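Local coordinates for ABC transporter, substrate binding protein (PDB 3EAF) that probably captures a solute outside the cell and hands it to an ABC transporter, as a periplasmic-type binding protein that also carries a magnesium ion, at residues A121-Y124 with S125-A128; N287-V290 with V291-F294; F257-P260 with M261-Q264; Y68-F71 with R72-G76; S92-V95 with D96-I100. All blocks are in the same frame, centred on the assembly; numbering follows the deposited sequence.

Contact 1. Residues A121-Y124 with S125-A128; sequences APDY and STQA
Asp123 is the N-cap of helix 124-139, and its carboxylate does most of the polar work. Asp123 OD1 accepts from Thr126 N at 3.0 Å in a fairly straight bond, the N-H coming from above the carboxylate plane. A weak bond from Ser125 N ends on the same oxygen. The other oxygen takes the hydroxyl of Thr126 on its syn side, Thr126 OG1 to Asp123 OD2 2.6 Å. The turn of CG back between the backbone N and the carbonyl carbon (chi1 64°) sets the carboxylate over the helix start. One side chain thus holds two backbone N-H groups and a hydroxyl at a buried helix end, where the helix dipole would probably stabilise its negative charge.

Backbone bonds start the helix: Gln127 N to Asp123 O, 3.0 Å, and Ala128 N to Tyr124 O, 2.9 Å.

Apolar contact is lighter. The Pro122 ring meets the Gln127 chain roughly at a right angle, CB to CG 3.8 Å.

The Ser125 hydroxyl bonds to Thr381 of helix 377-382, which also covers Asp123 and Thr126. Ala128 packs on helix 159-165, while Pro122 and Gln127 rest on strand 352-357.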
# COMPACT_ATOMS: atom_id res chain seq x y z
N ALA A 121 -4.46 2.17 -5.53
CA ALA A 121 -4.98 0.96 -4.90
C ALA A 121 -6.29 1.29 -4.19
O ALA A 121 -6.58 2.47 -3.95
CB ALA A 121 -3.95 0.40 -3.89
N PRO A 122 -7.10 0.27 -3.85
CA PRO A 122 -8.24 0.56 -2.98
C PRO A 122 -7.72 1.01 -1.61
O PRO A 122 -6.60 0.70 -1.25
CB PRO A 122 -8.95 -0.79 -2.85
CG PRO A 122 -8.42 -1.65 -3.97
CD PRO A 122 -7.01 -1.16 -4.19
N ASP A 123 -8.55 1.73 -0.86
CA ASP A 123 -8.17 2.10 0.50
C ASP A 123 -8.02 0.83 1.35
O ASP A 123 -8.54 -0.22 0.98
CB ASP A 123 -9.25 2.98 1.10
CG ASP A 123 -10.56 2.25 1.23
OD1 ASP A 123 -10.86 1.78 2.35
OD2 ASP A 123 -11.26 2.12 0.22
N TYR A 124 -7.33 0.96 2.48
CA TYR A 124 -7.08 -0.15 3.41
C TYR A 124 -8.33 -0.92 3.86
O TYR A 124 -8.27 -2.12 4.10
CB TYR A 124 -6.38 0.37 4.66
CG TYR A 124 -4.90 0.61 4.54
CD1 TYR A 124 -4.32 1.73 5.14
CD2 TYR A 124 -4.06 -0.28 3.85
CE1 TYR A 124 -2.95 1.96 5.06
CE2 TYR A 124 -2.68 -0.05 3.76
CZ TYR A 124 -2.14 1.08 4.37
OH TYR A 124 -0.78 1.33 4.30
N SER A 125 -9.44 -0.21 4.02
CA SER A 125 -10.67 -0.81 4.53
C SER A 125 -11.33 -1.71 3.48
O SER A 125 -11.66 -2.86 3.76
CB SER A 125 -11.63 0.27 5.04
OG SER A 125 -10.97 1.14 5.95
N THR A 126 -11.50 -1.18 2.27
CA THR A 126 -11.98 -1.94 1.11
C THR A 126 -11.10 -3.15 0.82
O THR A 126 -11.61 -4.23 0.51
CB THR A 126 -12.04 -1.06 -0.15
OG1 THR A 126 -12.83 0.11 0.12
CG2 THR A 126 -12.63 -1.82 -1.34
N GLN A 127 -9.78 -2.96 0.91
CA GLN A 127 -8.82 -4.06 0.80
C GLN A 127 -9.09 -5.13 1.86
O GLN A 127 -9.21 -6.32 1.54
CB GLN A 127 -7.38 -3.55 0.91
CG GLN A 127 -6.87 -2.80 -0.33
CD GLN A 127 -5.38 -2.51 -0.30
OE1 GLN A 127 -4.94 -1.37 -0.55
NE2 GLN A 127 -4.59 -3.53 -0.02
N ALA A 128 -9.18 -4.70 3.12
CA ALA A 128 -9.41 -5.61 4.25
C ALA A 128 -10.71 -6.39 4.10
O ALA A 128 -10.74 -7.60 4.28
CB ALA A 128 -9.42 -4.84 5.57

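Contact 2. Residues N287-V290 with V291-F294; sequences NLRV and VQGF
Four i to i+4 backbone bonds join 287-290 to 291-294 in the first turns of helix 288-304, among them Val291 N to Asn287 O at 3.0 Å and Gln292 N to Leu288 O at 2.9 Å. Asn287 is the N-cap. Its OD1 accepts from Val290 N at 3.1 Å, nearly straight at the hydrogen.

The main side-chain bond runs from Arg289 NH1 to Gln292 OE1, 2.7 Å. The two chains lie side by side and point the same way. The donor sits in the carbonyl plane of the amide, on a lone pair, and OE1 lies close to the guanidinium plane. The two flat groups are nevertheless turned 40° apart. Arg289 reaches this position because its chain bends at chi2 (-42°), while Gln292 runs extended beyond CG.

Leu288 closes in on the same pair. Its CG is 3.6 Å from Gln292 OE1, and its CD2 lies over one face of the guanidinium, offset toward the rim. The group is also fixed from outside: NE forms a salt bridge with Asp236 and NH1 bonds to Val232 O. The amide has a second hold too, from NE2 to the hydroxyl of Tyr107. Both ends of the pair are therefore held in a buried setting.

Valines and a phenylalanine serve the other sides of the helix. Val290 packs on Leu26 of helix 18-38. Val291 meets Ile269 and Ile272 of helix 267-278, and Phe294 lies between these two helices, touching both.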
# COMPACT_ATOMS: atom_id res chain seq x y z
N ASN A 287 10.71 -7.23 -6.37
CA ASN A 287 9.67 -7.88 -5.58
C ASN A 287 8.45 -6.97 -5.48
O ASN A 287 8.45 -5.88 -6.04
CB ASN A 287 10.22 -8.25 -4.19
CG ASN A 287 10.83 -7.05 -3.46
OD1 ASN A 287 10.24 -5.97 -3.38
ND2 ASN A 287 12.02 -7.24 -2.92
N LEU A 288 7.42 -7.43 -4.77
CA LEU A 288 6.20 -6.63 -4.57
C LEU A 288 6.45 -5.20 -4.06
O LEU A 288 5.81 -4.25 -4.51
CB LEU A 288 5.24 -7.37 -3.62
CG LEU A 288 4.03 -6.57 -3.12
CD1 LEU A 288 3.06 -6.28 -4.27
CD2 LEU A 288 3.34 -7.31 -1.97
N ARG A 289 7.38 -5.05 -3.12
CA ARG A 289 7.66 -3.73 -2.52
C ARG A 289 8.22 -2.78 -3.56
O ARG A 289 7.84 -1.61 -3.62
CB ARG A 289 8.61 -3.86 -1.32
CG ARG A 289 8.15 -4.84 -0.23
CD ARG A 289 6.65 -4.72 0.05
NE ARG A 289 6.17 -5.76 0.96
CZ ARG A 289 4.90 -5.95 1.28
NH1 ARG A 289 3.95 -5.18 0.75
NH2 ARG A 289 4.57 -6.92 2.13
N VAL A 290 9.12 -3.30 -4.39
CA VAL A 290 9.65 -2.57 -5.54
C VAL A 290 8.52 -2.15 -6.49
O VAL A 290 8.48 -1.01 -6.94
CB VAL A 290 10.74 -3.40 -6.28
CG1 VAL A 290 11.26 -2.67 -7.52
CG2 VAL A 290 11.90 -3.72 -5.33
N VAL A 291 7.59 -3.07 -6.77
CA VAL A 291 6.42 -2.73 -7.59
C VAL A 291 5.63 -1.57 -6.97
O VAL A 291 5.24 -0.64 -7.67
CB VAL A 291 5.50 -3.96 -7.80
CG1 VAL A 291 4.25 -3.57 -8.59
CG2 VAL A 291 6.25 -5.09 -8.51
N GLN A 292 5.41 -1.62 -5.66
CA GLN A 292 4.59 -0.62 -4.97
C GLN A 292 5.17 0.78 -5.09
O GLN A 292 4.43 1.76 -5.25
CB GLN A 292 4.37 -1.01 -3.50
CG GLN A 292 3.49 -2.24 -3.36
CD GLN A 292 3.20 -2.63 -1.93
OE1 GLN A 292 3.88 -3.47 -1.37
NE2 GLN A 292 2.19 -2.02 -1.34
N GLY A 293 6.50 0.87 -5.02
CA GLY A 293 7.21 2.13 -5.23
C GLY A 293 7.16 2.60 -6.68
O GLY A 293 6.88 3.76 -6.96
N PHE A 294 7.43 1.67 -7.59
CA PHE A 294 7.44 1.95 -9.03
C PHE A 294 6.10 2.50 -9.51
O PHE A 294 6.06 3.50 -10.23
CB PHE A 294 7.81 0.68 -9.80
CG PHE A 294 8.28 0.93 -11.21
CD1 PHE A 294 9.64 1.06 -11.50
CD2 PHE A 294 7.36 1.02 -12.26
CE1 PHE A 294 10.08 1.28 -12.81
CE2 PHE A 294 7.80 1.24 -13.57
CZ PHE A 294 9.15 1.38 -13.84

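Contact 3. Residues F257-P260 with M261-Q264; sequences FIYP and MFGQ
Tyr259 and Phe262 both place CG anti to the carbonyl carbon and beside the backbone N (chi1 -73° and -53°); with the chain turning between them, the two rings lie side by side and point the same way. The planes are near parallel, 29° apart, but slid so far that the rings barely overlap, with centroids 5.8 Å apart. The closest side-chain touch is made instead by Tyr259 CB, which lies 3.8 Å from Phe262 CD2.

Selenomethionine 261, written Met261, reaches both aromatic residues. Its CG sits over the centre of one face of the Phe262 ring. The same atom, Met261 CG, lies at the edge of the Tyr259 ring, 3.8 Å from Tyr259 CB. Ile258 comes from another direction. Ile258 CD1 touches Phe262 CB at 3.8 Å, and the two side chains meet at a slant.

The backbone makes a short 3-10 turn. Phe262 N bonds to Tyr259 O at 3.0 Å, and Gly263 N bonds to Pro260 O at 3.0 Å. In both bonds the donor stands well above the carbonyl plane, away from a lone pair.

Ile355 of strand 352-357 and Leu363 and Leu365 of strand 363-369 touch the cluster. Pro260 packs on Val291 of helix 288-304.

The chemistry is thus split. Hydrogen bonds between the segments run through the backbone alone. The side chains meet by apolar contact. Ile258, Tyr259 and Pro260 are buried, while Met261 and Gln264 are exposed.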
# COMPACT_ATOMS: atom_id res chain seq x y z
N PHE A 257 -1.67 -5.34 -6.26
CA PHE A 257 -0.68 -5.37 -7.34
C PHE A 257 -0.18 -6.79 -7.53
O PHE A 257 0.08 -7.50 -6.55
CB PHE A 257 0.52 -4.47 -7.01
CG PHE A 257 0.14 -3.18 -6.32
CD1 PHE A 257 -0.27 -2.08 -7.07
CD2 PHE A 257 0.17 -3.08 -4.94
CE1 PHE A 257 -0.63 -0.89 -6.45
CE2 PHE A 257 -0.19 -1.89 -4.30
CZ PHE A 257 -0.60 -0.80 -5.06
N ILE A 258 -0.04 -7.20 -8.79
CA ILE A 258 0.52 -8.51 -9.12
C ILE A 258 1.99 -8.60 -8.68
O ILE A 258 2.74 -7.62 -8.82
CB ILE A 258 0.34 -8.83 -10.65
CG1 ILE A 258 0.43 -10.34 -10.92
CG2 ILE A 258 1.34 -8.05 -11.52
CD1 ILE A 258 -0.68 -11.17 -10.26
N TYR A 259 2.38 -9.73 -8.11
CA TYR A 259 3.78 -9.96 -7.74
C TYR A 259 4.57 -10.22 -9.02
O TYR A 259 4.02 -10.81 -9.96
CB TYR A 259 3.94 -11.20 -6.86
CG TYR A 259 3.46 -11.13 -5.43
CD1 TYR A 259 2.48 -10.21 -5.03
CD2 TYR A 259 3.95 -12.02 -4.48
CE1 TYR A 259 2.03 -10.18 -3.70
CE2 TYR A 259 3.52 -11.99 -3.17
CZ TYR A 259 2.56 -11.07 -2.79
OH TYR A 259 2.14 -11.07 -1.48
N PRO A 260 5.85 -9.80 -9.06
CA PRO A 260 6.68 -10.16 -10.23
C PRO A 260 6.65 -11.66 -10.58
O PRO A 260 6.59 -12.00 -11.76
CB PRO A 260 8.09 -9.71 -9.81
CG PRO A 260 7.85 -8.58 -8.87
CD PRO A 260 6.60 -8.98 -8.09
N MSE A 261 6.67 -12.54 -9.58
CA MSE A 261 6.64 -14.00 -9.80
C MSE A 261 5.37 -14.55 -10.47
O MSE A 261 5.38 -15.65 -11.02
CB MSE A 261 6.88 -14.76 -8.48
CG MSE A 261 5.85 -14.46 -7.39
SE MSE A 261 6.03 -15.59 -5.81
CE MSE A 261 7.92 -15.39 -5.40
N PHE A 262 4.28 -13.78 -10.42
CA PHE A 262 3.04 -14.15 -11.13
C PHE A 262 2.83 -13.28 -12.38
O PHE A 262 1.78 -13.34 -13.03
CB PHE A 262 1.80 -14.04 -10.22
CG PHE A 262 1.92 -14.80 -8.92
CD1 PHE A 262 2.26 -16.15 -8.90
CD2 PHE A 262 1.67 -14.16 -7.71
CE1 PHE A 262 2.37 -16.85 -7.70
CE2 PHE A 262 1.78 -14.85 -6.50
CZ PHE A 262 2.12 -16.20 -6.49
N GLY A 263 3.83 -12.49 -12.73
CA GLY A 263 3.67 -11.46 -13.75
C GLY A 263 4.67 -11.49 -14.88
O GLY A 263 4.89 -10.47 -15.53
N GLN A 264 5.26 -12.67 -15.13
CA GLN A 264 6.17 -12.88 -16.28
C GLN A 264 5.66 -12.27 -17.58
O GLN A 264 6.46 -11.82 -18.41
CB GLN A 264 6.40 -14.37 -16.50
CG GLN A 264 7.59 -14.93 -15.75
CD GLN A 264 7.57 -16.45 -15.64
OE1 GLN A 264 6.59 -17.05 -15.17
NE2 GLN A 264 8.67 -17.08 -16.03

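Contact 4. Residues Y68-F71 with R72-G76; sequences YREF and RDRYG
Glu70 and Arg74 lie side by side, pointing the same way, and form a salt bridge, OE2 to NH1 3.2 Å. As a hydrogen bond it is weak and bent, with carboxylate and guanidinium planes 42° apart. Tyr75 runs along the same carboxylate chain, its CE2 4.0 Å from Glu70 CG, and its hydroxyl lies over the centre of one face of the Arg74 guanidinium.

On another side of the helix, Arg72 NH1 approaches Tyr68 CE2 to 3.7 Å. Ring and guanidinium planes stand nearly square, 80° apart. Arg72 has CG anti to the backbone N (chi1 -180°), and a later bend at chi3 turns the guanidinium to Asp73, the next residue. There it grips the carboxylate side-on, Arg72 NE to Asp73 OD1 3.0 Å and Arg72 NH2 to Asp73 OD2 3.1 Å.

The backbone widens to a pi-type turn. Glu70 O accepts from both Arg74 N, 3.0 Å, and Tyr75 N, 3.2 Å. Gly76 follows with positive phi as the chain leaves the helix.

Second partners hold the charged ends. Arg55 takes Glu70 OE1, and Asp98 takes both Arg72 NH1 and the Tyr68 hydroxyl.

This is the end of helix 61-74. Tyr68 leans on helix 85-98, while Phe71 is set against strands 47-56 and 79-82. Tyr75 also rests on strand 47-56.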
# COMPACT_ATOMS: atom_id res chain seq x y z
N TYR A 68 8.75 17.87 4.68
CA TYR A 68 7.67 18.47 3.90
C TYR A 68 7.91 19.97 3.67
O TYR A 68 7.79 20.46 2.55
CB TYR A 68 6.30 18.28 4.55
CG TYR A 68 5.22 19.00 3.77
CD1 TYR A 68 4.74 18.47 2.57
CD2 TYR A 68 4.71 20.24 4.20
CE1 TYR A 68 3.77 19.14 1.82
CE2 TYR A 68 3.73 20.92 3.44
CZ TYR A 68 3.27 20.36 2.26
OH TYR A 68 2.31 20.99 1.51
N ARG A 69 8.24 20.67 4.76
CA ARG A 69 8.55 22.09 4.67
C ARG A 69 9.77 22.34 3.76
O ARG A 69 9.75 23.25 2.96
CB ARG A 69 8.72 22.72 6.06
CG ARG A 69 7.40 22.80 6.85
CD ARG A 69 7.51 23.63 8.14
NE ARG A 69 8.49 23.10 9.08
CZ ARG A 69 8.22 22.20 10.03
NH1 ARG A 69 6.99 21.71 10.19
NH2 ARG A 69 9.19 21.78 10.83
N GLU A 70 10.79 21.48 3.87
CA GLU A 70 11.95 21.52 2.97
C GLU A 70 11.56 21.31 1.50
O GLU A 70 11.98 22.08 0.63
CB GLU A 70 13.01 20.48 3.39
CG GLU A 70 14.24 20.48 2.47
CD GLU A 70 15.33 19.50 2.90
OE1 GLU A 70 15.02 18.42 3.44
OE2 GLU A 70 16.52 19.81 2.68
N PHE A 71 10.78 20.27 1.22
CA PHE A 71 10.28 20.01 -0.13
C PHE A 71 9.59 21.26 -0.70
O PHE A 71 9.87 21.67 -1.82
CB PHE A 71 9.30 18.83 -0.17
CG PHE A 71 9.93 17.47 0.00
CD1 PHE A 71 11.26 17.24 -0.33
CD2 PHE A 71 9.17 16.40 0.46
CE1 PHE A 71 11.82 15.97 -0.18
CE2 PHE A 71 9.72 15.13 0.62
CZ PHE A 71 11.05 14.91 0.30
N ARG A 72 8.68 21.84 0.08
CA ARG A 72 7.88 22.98 -0.37
C ARG A 72 8.69 24.28 -0.46
O ARG A 72 8.66 24.97 -1.48
CB ARG A 72 6.67 23.20 0.55
CG ARG A 72 5.78 24.38 0.15
CD ARG A 72 4.79 24.74 1.25
NE ARG A 72 5.45 25.25 2.44
CZ ARG A 72 4.95 25.19 3.68
NH1 ARG A 72 3.77 24.64 3.91
NH2 ARG A 72 5.65 25.68 4.68
N ASP A 73 9.39 24.61 0.62
CA ASP A 73 10.00 25.93 0.77
C ASP A 73 11.36 26.05 0.08
O ASP A 73 11.64 27.07 -0.55
CB ASP A 73 10.11 26.33 2.25
CG ASP A 73 8.75 26.60 2.88
OD1 ASP A 73 7.81 27.00 2.16
OD2 ASP A 73 8.62 26.42 4.11
N ARG A 74 12.18 25.01 0.21
CA ARG A 74 13.47 24.97 -0.45
C ARG A 74 13.35 24.57 -1.93
O ARG A 74 13.90 25.24 -2.80
CB ARG A 74 14.44 24.04 0.29
CG ARG A 74 15.78 23.90 -0.37
CD ARG A 74 16.74 23.08 0.45
NE ARG A 74 17.97 22.80 -0.29
CZ ARG A 74 18.97 22.05 0.17
NH1 ARG A 74 18.89 21.49 1.37
NH2 ARG A 74 20.05 21.85 -0.57
N TYR A 75 12.63 23.48 -2.22
CA TYR A 75 12.61 22.95 -3.59
C TYR A 75 11.39 23.34 -4.41
O TYR A 75 11.38 23.15 -5.63
CB TYR A 75 12.76 21.42 -3.58
CG TYR A 75 14.11 20.95 -3.09
CD1 TYR A 75 15.24 21.04 -3.91
CD2 TYR A 75 14.25 20.43 -1.81
CE1 TYR A 75 16.48 20.61 -3.46
CE2 TYR A 75 15.49 20.00 -1.35
CZ TYR A 75 16.60 20.09 -2.18
OH TYR A 75 17.82 19.66 -1.72
N GLY A 76 10.38 23.91 -3.76
CA GLY A 76 9.11 24.19 -4.42
C GLY A 76 8.57 23.01 -5.22
O GLY A 76 8.20 23.16 -6.38

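Contact 5. Residues S92-V95 with D96-I100; sequences SDQV and DTDKI
Gln94 and Asp98 are turned obliquely against each other, with amide and carboxylate planes 47° apart. Gln94 NE2 donates to Asp98 OD2 at 3.1 Å in a nearly straight bond. The oxygen lies in the amide plane, yet the donor stands above the carboxylate plane. Gln94 sets CG anti to the backbone N (chi1 -166°) and then bends at chi2, which brings the amide forward to Asp98, one turn on. Gln94 CG is also 3.4 Å from Asp98 OD2. That oxygen has further partners in Tyr68 and Arg72 of helix 61-74, and their gathering around it probably steadies the negative charge.

Thr97 stands alongside. Thr97 CG2 comes 4.1 Å from Gln94 NE2, and Thr97 N bonds to Asp93 O at 3.1 Å. Asp98 N bonds to Gln94 O at 2.8 Å.

The helix closes in a Schellman motif at Lys99, which has positive phi. Lys99 N bonds back to Asp96 O. Ile100 N returns to Val95 O at 3.0 Å, in the carbonyl plane. The latter bond brings the two side chains together, though Val95 CB and Ile100 CB only just meet at 4.5 Å.

The motif ends helix 85-98 within the beta-alpha-beta unit of strands 79-82 and 101-104. Asp93 pairs with Lys114, and Asp96 packs on Pro115 and Phe116. Val95 touches Asn117 of strand 117-118, and both Val95 and Ile100 touch Tyr68 of helix 61-74.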
# COMPACT_ATOMS: atom_id res chain seq x y z
N SER A 92 -2.40 16.12 4.92
CA SER A 92 -3.37 16.16 3.83
C SER A 92 -4.04 17.54 3.61
O SER A 92 -4.23 17.95 2.46
CB SER A 92 -4.42 15.05 3.99
OG SER A 92 -5.05 15.12 5.26
N ASP A 93 -4.38 18.24 4.69
CA ASP A 93 -5.02 19.55 4.58
C ASP A 93 -4.02 20.60 4.10
O ASP A 93 -4.37 21.49 3.32
CB ASP A 93 -5.64 20.00 5.92
CG ASP A 93 -7.01 19.36 6.19
OD1 ASP A 93 -7.68 18.86 5.25
OD2 ASP A 93 -7.44 19.37 7.36
N GLN A 94 -2.77 20.48 4.57
CA GLN A 94 -1.69 21.37 4.16
C GLN A 94 -1.33 21.22 2.67
O GLN A 94 -1.13 22.22 1.98
CB GLN A 94 -0.46 21.16 5.05
CG GLN A 94 0.61 22.27 4.93
CD GLN A 94 0.07 23.65 5.28
OE1 GLN A 94 -0.56 23.85 6.32
NE2 GLN A 94 0.31 24.62 4.40
N VAL A 95 -1.26 19.98 2.17
CA VAL A 95 -0.94 19.74 0.75
C VAL A 95 -2.05 20.27 -0.19
O VAL A 95 -1.78 20.63 -1.33
CB VAL A 95 -0.58 18.26 0.42
CG1 VAL A 95 0.52 17.75 1.37
CG2 VAL A 95 -1.79 17.35 0.47
N ASP A 96 -3.27 20.32 0.32
CA ASP A 96 -4.38 20.93 -0.41
C ASP A 96 -4.16 22.45 -0.50
O ASP A 96 -4.21 23.02 -1.58
CB ASP A 96 -5.73 20.61 0.26
CG ASP A 96 -6.89 21.35 -0.38
OD1 ASP A 96 -7.04 21.30 -1.62
OD2 ASP A 96 -7.67 21.99 0.36
N THR A 97 -3.90 23.07 0.65
CA THR A 97 -3.54 24.49 0.73
C THR A 97 -2.39 24.83 -0.22
O THR A 97 -2.48 25.77 -1.01
CB THR A 97 -3.18 24.87 2.18
OG1 THR A 97 -4.30 24.60 3.03
CG2 THR A 97 -2.81 26.34 2.29
N ASP A 98 -1.32 24.03 -0.16
CA ASP A 98 -0.11 24.25 -0.94
C ASP A 98 -0.17 23.75 -2.38
O ASP A 98 0.74 24.03 -3.17
CB ASP A 98 1.09 23.62 -0.23
CG ASP A 98 1.35 24.24 1.12
OD1 ASP A 98 1.02 25.44 1.29
OD2 ASP A 98 1.90 23.55 2.00
N LYS A 99 -1.24 23.03 -2.71
CA LYS A 99 -1.47 22.50 -4.07
C LYS A 99 -0.37 21.56 -4.55
O LYS A 99 0.12 21.68 -5.67
CB LYS A 99 -1.69 23.64 -5.08
CG LYS A 99 -2.84 24.57 -4.74
CD LYS A 99 -3.34 25.27 -6.00
CE LYS A 99 -3.83 26.68 -5.73
NZ LYS A 99 -4.99 26.71 -4.81
N ILE A 100 0.01 20.63 -3.68
CA ILE A 100 1.04 19.63 -3.99
C ILE A 100 0.39 18.26 -4.12
O ILE A 100 -0.24 17.77 -3.17
CB ILE A 100 2.15 19.61 -2.89
CG1 ILE A 100 2.88 20.96 -2.83
CG2 ILE A 100 3.14 18.45 -3.12
CD1 ILE A 100 3.93 21.08 -1.72

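Overall arrangement
Every contact is local and closes one or two turns of the chain, and they follow in series without nesting or crossing. From the N terminus, contact 4 ends helix 61-74 and contact 5 ends helix 85-98. These two touch through Asp98, joining adjacent helices beside the sheet that holds strands 79-82 and 101-104. Contact 1 then starts helix 124-139. Contact 3 turns the chain between strand 251-255 and helix 267-278, and contact 2 starts helix 288-304. Contacts 2 and 3 pack together through Leu288 and Tyr259, while Ala121 of contact 1 meets Phe257 of contact 3. Contacts 3 and 5 lie on opposite sides of the chain's centre, with centres about 34 Å apart.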